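Local coordinates for protein dehydroascorbate reductase (PDB 5XFT) that probably reduces dehydroascorbate to ascorbate at the expense of glutathione, as a dehydroascorbate reductase of the glutathione S-transferase superfamily, at residues Leu28-Ala33 and Pro89-Ser94. Residues are numbered along the deposited sequence; the frame is centred on the assembly and turned at random.
Sequences LLAYEA and PSLQSS
The backbone N of L91, the leucine that packs on A30 and A33, and the hydroxyl of S90 both hydrogen-bond to E83 OE2. The setting is the glutathione S-transferase fold: helix 22-33 belongs to the thioredoxin-like N-terminal domain, and residues 89-94 lie in the linker from helix 75-85, which carries E83, to helix 103-112 of the helical C-terminal domain. Within the linker, S90 OG accepts the N-H of Q92 N at 3.2 Å, with an almost straight N-H...O angle of 176°, which makes an ST turn.

From this braced turn the L91 side chain reaches the last turn of helix 22-33. With CG anti to the carbonyl carbon (chi1 -53°), CD1 continues the chain anti to CA (chi2 -175°) and CD2 branches off toward A33, so that the two methyl groups divide between alanines three residues apart on one helix face. CD2 meets A33 CB at 3.6 Å, while CD1 lies 4.1 Å from A30 CB, a methyl that also touches V79 and L82 of helix 75-85, and 3.9 Å from A30 O.

L91 also shares a backbone hydrogen bond with G153, at the start of helix 153-173, so it joins the two domains, and P89 O receives one from K34 NZ, a polar tie beside the apolar packing. P89, which follows a cis peptide bond, sits beside the end of helix 22-33 and makes a looser contact, its CB resting 4.2 Å from A33 O.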
# COMPACT_ATOMS: atom_id res chain seq x y z
N LEU A 28 -3.25 -2.89 -6.37
CA LEU A 28 -2.61 -4.06 -6.96
C LEU A 28 -2.70 -5.27 -6.05
O LEU A 28 -3.01 -6.38 -6.51
CB LEU A 28 -1.14 -3.75 -7.26
CG LEU A 28 -0.83 -2.63 -8.24
CD1 LEU A 28 0.65 -2.41 -8.29
CD2 LEU A 28 -1.36 -3.01 -9.59
N LEU A 29 -2.41 -5.09 -4.76
CA LEU A 29 -2.55 -6.19 -3.81
C LEU A 29 -3.99 -6.68 -3.74
O LEU A 29 -4.24 -7.88 -3.61
CB LEU A 29 -2.05 -5.78 -2.43
CG LEU A 29 -0.54 -5.62 -2.24
CD1 LEU A 29 -0.20 -5.08 -0.89
CD2 LEU A 29 0.16 -6.94 -2.46
N ALA A 30 -4.95 -5.76 -3.84
CA ALA A 30 -6.36 -6.17 -3.85
C ALA A 30 -6.66 -7.07 -5.05
O ALA A 30 -7.33 -8.10 -4.91
CB ALA A 30 -7.26 -4.95 -3.86
N TYR A 31 -6.17 -6.70 -6.24
CA TYR A 31 -6.41 -7.53 -7.42
C TYR A 31 -5.71 -8.88 -7.31
O TYR A 31 -6.27 -9.91 -7.71
CB TYR A 31 -5.96 -6.79 -8.68
CG TYR A 31 -7.04 -5.92 -9.27
CD1 TYR A 31 -7.37 -4.70 -8.70
CD2 TYR A 31 -7.73 -6.33 -10.40
CE1 TYR A 31 -8.37 -3.91 -9.23
CE2 TYR A 31 -8.73 -5.54 -10.94
CZ TYR A 31 -9.05 -4.34 -10.35
OH TYR A 31 -10.05 -3.56 -10.89
N GLU A 32 -4.49 -8.90 -6.78
CA GLU A 32 -3.78 -10.16 -6.61
C GLU A 32 -4.49 -11.07 -5.61
O GLU A 32 -4.54 -12.29 -5.80
CB GLU A 32 -2.35 -9.89 -6.16
CG GLU A 32 -1.47 -9.26 -7.22
CD GLU A 32 -1.01 -10.27 -8.25
OE1 GLU A 32 -0.98 -11.47 -7.93
OE2 GLU A 32 -0.67 -9.86 -9.39
N ALA A 33 -5.04 -10.49 -4.54
CA ALA A 33 -5.69 -11.28 -3.51
C ALA A 33 -6.93 -11.99 -4.04
O ALA A 33 -7.22 -13.12 -3.64
CB ALA A 33 -6.06 -10.40 -2.32
N PRO A 89 -12.97 -13.95 -4.28
CA PRO A 89 -12.59 -14.15 -2.87
C PRO A 89 -12.78 -12.89 -2.06
O PRO A 89 -12.51 -11.80 -2.56
CB PRO A 89 -11.10 -14.52 -2.96
CG PRO A 89 -10.91 -15.02 -4.36
CD PRO A 89 -11.85 -14.22 -5.20
N SER A 90 -13.23 -13.02 -0.81
CA SER A 90 -13.57 -11.84 -0.03
C SER A 90 -12.34 -11.21 0.60
O SER A 90 -11.36 -11.88 0.93
CB SER A 90 -14.58 -12.19 1.06
OG SER A 90 -14.84 -11.06 1.86
N LEU A 91 -12.41 -9.88 0.76
CA LEU A 91 -11.37 -9.11 1.43
C LEU A 91 -11.95 -8.27 2.56
O LEU A 91 -11.31 -7.31 3.00
CB LEU A 91 -10.63 -8.20 0.44
CG LEU A 91 -10.03 -8.79 -0.84
CD1 LEU A 91 -9.26 -7.70 -1.59
CD2 LEU A 91 -9.15 -9.96 -0.51
N GLN A 92 -13.15 -8.59 3.01
CA GLN A 92 -13.76 -7.82 4.09
C GLN A 92 -13.06 -8.12 5.41
O GLN A 92 -12.47 -9.19 5.60
CB GLN A 92 -15.26 -8.12 4.18
CG GLN A 92 -16.00 -7.78 2.89
CD GLN A 92 -17.50 -7.78 3.05
OE1 GLN A 92 -18.14 -8.83 3.06
NE2 GLN A 92 -18.09 -6.59 3.17
N SER A 93 -13.13 -7.15 6.32
CA SER A 93 -12.23 -7.11 7.46
C SER A 93 -13.00 -6.83 8.74
O SER A 93 -13.89 -5.98 8.77
CB SER A 93 -11.16 -6.03 7.26
OG SER A 93 -10.06 -6.23 8.13
N SER A 94 -12.64 -7.54 9.81
CA SER A 94 -13.15 -7.25 11.14
C SER A 94 -12.32 -6.20 11.87
O SER A 94 -12.74 -5.73 12.93
CB SER A 94 -13.21 -8.52 11.98
OG SER A 94 -13.70 -9.62 11.23